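Local structure of exotoxin A (Pseudomonas aeruginosa, 1IKP) at residues V42-M47 / S98-V103; N112-I117 / S130-I135. The protein transfers ADP-ribose from NAD, probably to elongation factor 2 of host cells, with a separate domain to bind the target cell. The protein carries 2 engineered substitutions. All blocks are in the same frame, centred on the assembly; numbering follows the deposited sequence.

Contact 1: V42-M47 / S98-V103; sequences VLHYSM and SLNWLV
Tyr45 lies over the Trp101 indole, its CB 3.4 Å from the centroid of the six-membered ring in a CH-pi contact. The two aromatic planes are almost parallel, 3° apart, but the phenol ring is slid off toward the pyrrole edge, where Trp101 NE1 sits beneath its face. Trp101 CG is held between its own backbone N and carbonyl carbon (chi1 69°), which swings the indole under the neighbouring strand. Met47, bent near its sulfur, brings CE to the indole edge at 4.0 Å from Trp101 CH2, and Val103 CG2 touches Tyr45 CE2 at 3.7 Å. Trp101 packs on Ile60 and Leu99 on Leu58 of strand 56-60, consistent with the interior of a concanavalin-like beta sandwich in the receptor-binding domain. The strands pair antiparallel, with Tyr45 and Trp101 a hydrogen-bonded pair joined by Tyr45 N to Trp101 O at 2.9 Å. On the other face, His44 NE2 donates in its ring plane to a lone pair of Asn100 OD1, 2.9 Å away at 162°. Asn100 ND2 is gripped by Ser98 OG, 2.9 Å off, and by Phe116 O of the next strand, which fixes the amide's rotation. Leu102 CD2 approaches His44 CD2 to 3.7 Å.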
loop_
_atom_site.group_PDB
_atom_site.type_symbol
_atom_site.label_atom_id
_atom_site.label_comp_id
_atom_site.label_asym_id
_atom_site.label_seq_id
_atom_site.Cartn_x
_atom_site.Cartn_y
_atom_site.Cartn_z
ATOM N N VAL A 42 8.019 6.969 -18.230
ATOM C CA VAL A 42 8.994 6.384 -17.318
ATOM C C VAL A 42 10.233 5.938 -18.096
ATOM O O VAL A 42 10.129 5.204 -19.092
ATOM C CB VAL A 42 8.432 5.153 -16.601
ATOM C CG1 VAL A 42 9.522 4.518 -15.716
ATOM C CG2 VAL A 42 7.227 5.528 -15.743
ATOM N N LEU A 43 11.396 6.409 -17.663
ATOM C CA LEU A 43 12.669 6.006 -18.232
ATOM C C LEU A 43 13.120 4.818 -17.391
ATOM O O LEU A 43 13.166 4.919 -16.161
ATOM C CB LEU A 43 13.713 7.119 -18.103
ATOM C CG LEU A 43 13.503 8.291 -19.049
ATOM C CD1 LEU A 43 14.310 9.489 -18.590
ATOM C CD2 LEU A 43 13.925 7.857 -20.467
ATOM N N HIS A 44 13.416 3.695 -18.043
ATOM C CA HIS A 44 13.882 2.509 -17.342
ATOM C C HIS A 44 15.346 2.279 -17.714
ATOM O O HIS A 44 15.668 1.952 -18.874
ATOM C CB HIS A 44 13.029 1.300 -17.751
ATOM C CG HIS A 44 13.445 0.008 -17.122
ATOM N ND1 HIS A 44 12.810 -1.188 -17.387
ATOM C CD2 HIS A 44 14.400 -0.272 -16.203
ATOM C CE1 HIS A 44 13.351 -2.147 -16.660
ATOM N NE2 HIS A 44 14.317 -1.613 -15.929
ATOM N N TYR A 45 16.217 2.503 -16.737
ATOM C CA TYR A 45 17.667 2.319 -16.880
ATOM C C TYR A 45 18.026 0.942 -16.341
ATOM O O TYR A 45 17.593 0.573 -15.259
ATOM C CB TYR A 45 18.434 3.358 -16.056
ATOM C CG TYR A 45 18.322 4.778 -16.552
ATOM C CD1 TYR A 45 19.315 5.335 -17.362
ATOM C CD2 TYR A 45 17.222 5.570 -16.211
ATOM C CE1 TYR A 45 19.227 6.644 -17.822
ATOM C CE2 TYR A 45 17.121 6.886 -16.672
ATOM C CZ TYR A 45 18.118 7.418 -17.470
ATOM O OH TYR A 45 18.036 8.720 -17.942
ATOM N N SER A 46 18.824 0.164 -17.075
ATOM C CA SER A 46 19.194 -1.152 -16.569
ATOM C C SER A 46 20.507 -1.651 -17.167
ATOM O O SER A 46 21.002 -1.107 -18.153
ATOM C CB SER A 46 18.089 -2.168 -16.862
ATOM O OG SER A 46 17.980 -2.430 -18.258
ATOM N N MET A 47 21.076 -2.662 -16.523
ATOM C CA MET A 47 22.311 -3.298 -17.004
ATOM C C MET A 47 22.494 -4.555 -16.190
ATOM O O MET A 47 22.041 -4.646 -15.050
ATOM C CB MET A 47 23.535 -2.388 -16.817
ATOM C CG MET A 47 23.867 -2.040 -15.375
ATOM S SD MET A 47 25.229 -0.874 -15.223
ATOM C CE MET A 47 24.369 0.689 -15.459
ATOM N N SER A 98 20.902 -7.923 -12.156
ATOM C CA SER A 98 20.487 -6.788 -12.964
ATOM C C SER A 98 20.209 -5.559 -12.092
ATOM O O SER A 98 19.457 -5.652 -11.118
ATOM C CB SER A 98 19.219 -7.166 -13.733
ATOM O OG SER A 98 18.613 -6.032 -14.315
ATOM N N LEU A 99 20.819 -4.431 -12.442
ATOM C CA LEU A 99 20.602 -3.174 -11.730
ATOM C C LEU A 99 19.550 -2.396 -12.529
ATOM O O LEU A 99 19.681 -2.206 -13.732
ATOM C CB LEU A 99 21.901 -2.378 -11.650
ATOM C CG LEU A 99 21.784 -0.931 -11.151
ATOM C CD1 LEU A 99 21.304 -0.919 -9.702
ATOM C CD2 LEU A 99 23.148 -0.240 -11.275
ATOM N N ASN A 100 18.530 -1.895 -11.833
ATOM C CA ASN A 100 17.437 -1.178 -12.482
ATOM C C ASN A 100 17.031 0.089 -11.751
ATOM O O ASN A 100 16.900 0.086 -10.524
ATOM C CB ASN A 100 16.169 -2.044 -12.540
ATOM C CG ASN A 100 16.353 -3.328 -13.319
ATOM O OD1 ASN A 100 16.021 -3.402 -14.508
ATOM N ND2 ASN A 100 16.886 -4.350 -12.643
ATOM N N TRP A 101 16.847 1.177 -12.486
ATOM C CA TRP A 101 16.285 2.343 -11.820
ATOM C C TRP A 101 15.309 3.021 -12.770
ATOM O O TRP A 101 15.483 2.997 -14.000
ATOM C CB TRP A 101 17.354 3.299 -11.219
ATOM C CG TRP A 101 18.208 4.068 -12.137
ATOM C CD1 TRP A 101 18.052 5.374 -12.501
ATOM C CD2 TRP A 101 19.414 3.615 -12.762
ATOM N NE1 TRP A 101 19.093 5.771 -13.309
ATOM C CE2 TRP A 101 19.938 4.706 -13.490
ATOM C CE3 TRP A 101 20.103 2.390 -12.781
ATOM C CZ2 TRP A 101 21.119 4.618 -14.235
ATOM C CZ3 TRP A 101 21.295 2.298 -13.528
ATOM C CH2 TRP A 101 21.781 3.416 -14.246
ATOM N N LEU A 102 14.240 3.572 -12.195
ATOM C CA LEU A 102 13.187 4.218 -12.957
ATOM C C LEU A 102 13.137 5.701 -12.646
ATOM O O LEU A 102 13.081 6.105 -11.473
ATOM C CB LEU A 102 11.821 3.602 -12.614
ATOM C CG LEU A 102 11.705 2.079 -12.600
ATOM C CD1 LEU A 102 10.292 1.667 -12.239
ATOM C CD2 LEU A 102 12.106 1.526 -13.961
ATOM N N VAL A 103 13.148 6.507 -13.706
ATOM C CA VAL A 103 13.065 7.963 -13.570
ATOM C C VAL A 103 11.778 8.412 -14.275
ATOM O O VAL A 103 11.630 8.220 -15.487
ATOM C CB VAL A 103 14.291 8.655 -14.211
ATOM C CG1 VAL A 103 14.192 10.189 -14.035
ATOM C CG2 VAL A 103 15.572 8.117 -13.564
#

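Contact 2: N112-I117 / S130-I135; sequences NIKVFI and SPIYTI
The Tyr133 ring meets Val115 obliquely, with CD2 3.6 Å from the Val115 carbonyl O, while the carbonyl carbon of Pro131 lies over the rim of one ring face. A second flat group, the Asn112 amide, has the Thr134 methyl against it, CG2 lying 3.4 Å from Asn112 CG. That amide is tied at both ends: OD1 accepts from Trp190 NE1 and ND2 donates to Glu270 OE1.

Lys114 runs alongside Thr134, the two pointing the same way, because its chain kinks at chi2 (-54°). Its NZ therefore reaches Thr134 OG1 at 2.8 Å and, within its own strand, Asn112 OD1 at 2.9 Å, coming from above the amide plane and missing the lone pair. A salt bridge to Glu270 OE2 completes the cluster. On the opposite face Ile113 and Ile135 stand side by side, Ile113 CG1 lying 4.0 Å from Ile135 CB, next to Val115.

The segments are arms of a beta hairpin whose backbone ladder is regular as far as the Val115-Tyr133 pair and then changes near Pro131. There Ser130 OG takes the place of a main-chain acceptor: it accepts a hydrogen bond from Ile117 N at 2.8 Å and 164°, and itself donates to Pro131 O at 2.7 Å. Ser130 N returns a bond to Ile117 O, so the N and O of Ile117 both stay bonded across the irregular stretch, one to a side chain and one to the backbone.

The ammonium group of buried Lys114 is thus surrounded by two neutral oxygens and a carboxylate, which would lower the cost of burying its charge and probably favour the protonated form. Glu270 belongs to the targeting region, and its bonds to Lys114 and Asn112 fasten that part of the toxin to the hairpin.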
loop_
_atom_site.group_PDB
_atom_site.type_symbol
_atom_site.label_atom_id
_atom_site.label_comp_id
_atom_site.label_asym_id
_atom_site.label_seq_id
_atom_site.Cartn_x
_atom_site.Cartn_y
_atom_site.Cartn_z
ATOM N N ASN A 112 10.482 11.166 -7.052
ATOM C CA ASN A 112 11.393 10.132 -6.608
ATOM C C ASN A 112 11.716 9.177 -7.740
ATOM O O ASN A 112 11.087 9.214 -8.808
ATOM C CB ASN A 112 10.770 9.342 -5.440
ATOM C CG ASN A 112 9.438 8.690 -5.799
ATOM O OD1 ASN A 112 9.376 7.698 -6.537
ATOM N ND2 ASN A 112 8.350 9.255 -5.269
ATOM N N ILE A 113 12.736 8.360 -7.505
ATOM C CA ILE A 113 13.065 7.289 -8.449
ATOM C C ILE A 113 12.784 5.956 -7.752
ATOM O O ILE A 113 12.657 5.884 -6.515
ATOM C CB ILE A 113 14.559 7.260 -8.891
ATOM C CG1 ILE A 113 15.482 6.944 -7.718
ATOM C CG2 ILE A 113 14.891 8.502 -9.636
ATOM C CD1 ILE A 113 16.916 6.647 -8.182
ATOM N N LYS A 114 12.663 4.898 -8.567
ATOM C CA LYS A 114 12.511 3.546 -8.018
ATOM C C LYS A 114 13.790 2.819 -8.395
ATOM O O LYS A 114 14.375 3.091 -9.445
ATOM C CB LYS A 114 11.357 2.761 -8.656
ATOM C CG LYS A 114 9.999 3.411 -8.534
ATOM C CD LYS A 114 9.647 3.746 -7.095
ATOM C CE LYS A 114 8.203 4.262 -6.998
ATOM N NZ LYS A 114 8.114 5.174 -5.856
ATOM N N VAL A 115 14.219 1.916 -7.523
ATOM C CA VAL A 115 15.407 1.104 -7.778
ATOM C C VAL A 115 15.058 -0.339 -7.425
ATOM O O VAL A 115 14.406 -0.601 -6.408
ATOM C CB VAL A 115 16.603 1.566 -6.897
ATOM C CG1 VAL A 115 17.851 0.699 -7.195
ATOM C CG2 VAL A 115 16.912 3.023 -7.175
ATOM N N PHE A 116 15.471 -1.282 -8.271
ATOM C CA PHE A 116 15.251 -2.682 -7.944
ATOM C C PHE A 116 16.312 -3.573 -8.588
ATOM O O PHE A 116 16.975 -3.181 -9.568
ATOM C CB PHE A 116 13.837 -3.165 -8.292
ATOM C CG PHE A 116 13.470 -3.018 -9.718
ATOM C CD1 PHE A 116 12.832 -1.874 -10.176
ATOM C CD2 PHE A 116 13.743 -4.039 -10.617
ATOM C CE1 PHE A 116 12.464 -1.753 -11.516
ATOM C CE2 PHE A 116 13.373 -3.908 -11.957
ATOM C CZ PHE A 116 12.740 -2.775 -12.400
ATOM N N ILE A 117 16.472 -4.742 -7.989
ATOM C CA ILE A 117 17.498 -5.705 -8.389
ATOM C C ILE A 117 16.891 -7.038 -8.783
ATOM O O ILE A 117 15.991 -7.544 -8.114
ATOM C CB ILE A 117 18.459 -5.955 -7.183
ATOM C CG1 ILE A 117 19.107 -4.657 -6.708
ATOM C CG2 ILE A 117 19.514 -6.996 -7.537
ATOM C CD1 ILE A 117 19.915 -3.952 -7.736
ATOM N N SER A 130 14.264 -8.218 -5.900
ATOM C CA SER A 130 14.313 -7.481 -4.653
ATOM C C SER A 130 13.057 -6.630 -4.516
ATOM O O SER A 130 12.239 -6.569 -5.414
ATOM C CB SER A 130 15.468 -6.461 -4.685
ATOM O OG SER A 130 15.163 -5.346 -5.552
ATOM N N PRO A 131 12.889 -6.013 -3.344
ATOM C CA PRO A 131 11.755 -5.125 -3.147
ATOM C C PRO A 131 12.033 -3.950 -4.121
ATOM O O PRO A 131 13.158 -3.782 -4.642
ATOM C CB PRO A 131 11.961 -4.631 -1.723
ATOM C CG PRO A 131 12.514 -5.812 -1.022
ATOM C CD PRO A 131 13.501 -6.387 -2.049
ATOM N N ILE A 132 11.001 -3.153 -4.368
ATOM C CA ILE A 132 11.101 -1.939 -5.170
ATOM C C ILE A 132 11.395 -0.831 -4.139
ATOM O O ILE A 132 10.597 -0.597 -3.230
ATOM C CB ILE A 132 9.791 -1.663 -5.906
ATOM C CG1 ILE A 132 9.490 -2.846 -6.835
ATOM C CG2 ILE A 132 9.892 -0.350 -6.680
ATOM C CD1 ILE A 132 8.142 -2.794 -7.504
ATOM N N TYR A 133 12.546 -0.186 -4.278
ATOM C CA TYR A 133 12.991 0.837 -3.336
ATOM C C TYR A 133 12.737 2.235 -3.878
ATOM O O TYR A 133 12.963 2.500 -5.054
ATOM C CB TYR A 133 14.483 0.652 -3.031
ATOM C CG TYR A 133 14.820 -0.697 -2.433
ATOM C CD1 TYR A 133 14.496 -1.019 -1.116
ATOM C CD2 TYR A 133 15.495 -1.648 -3.195
ATOM C CE1 TYR A 133 14.847 -2.259 -0.564
ATOM C CE2 TYR A 133 15.835 -2.865 -2.663
ATOM C CZ TYR A 133 15.524 -3.172 -1.353
ATOM O OH TYR A 133 15.915 -4.371 -0.818
ATOM N N THR A 134 12.243 3.130 -3.023
ATOM C CA THR A 134 11.966 4.492 -3.459
ATOM C C THR A 134 12.967 5.518 -2.855
ATOM O O THR A 134 13.152 5.576 -1.639
ATOM C CB THR A 134 10.529 4.886 -3.064
ATOM O OG1 THR A 134 9.603 4.048 -3.765
ATOM C CG2 THR A 134 10.242 6.344 -3.422
ATOM N N ILE A 135 13.578 6.334 -3.712
ATOM C CA ILE A 135 14.541 7.365 -3.272
ATOM C C ILE A 135 14.137 8.748 -3.736
ATOM O O ILE A 135 14.079 9.022 -4.929
ATOM C CB ILE A 135 15.972 7.022 -3.766
ATOM C CG1 ILE A 135 16.388 5.667 -3.189
ATOM C CG2 ILE A 135 16.952 8.116 -3.316
ATOM C CD1 ILE A 135 17.765 5.176 -3.647
#

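Overall arrangement
From the N terminus, strand 40-49 comes first, and contact 1 closes a loop of 50 residues when strand 97-106 returns beside it. That loop contains strands 56-60, 64-68, 72-77 and 85-90 of the six-stranded antiparallel sheet, so contact 1 marks the chain's return to the larger sheet. Contact 2 then closes a much shorter loop, the hairpin of strands 112-120 and 126-136. The two follow in series, neither nesting nor crossing. Neighbouring strands 97-106 and 112-120 join them through probable hydrogen bonds, Leu102 N to Lys114 O at 2.8 Å and Asn100 O to Phe116 N at 3.0 Å. The continuous sheet extends to strand 164-176 beyond contact 1 and to strand 245-248 beyond contact 2.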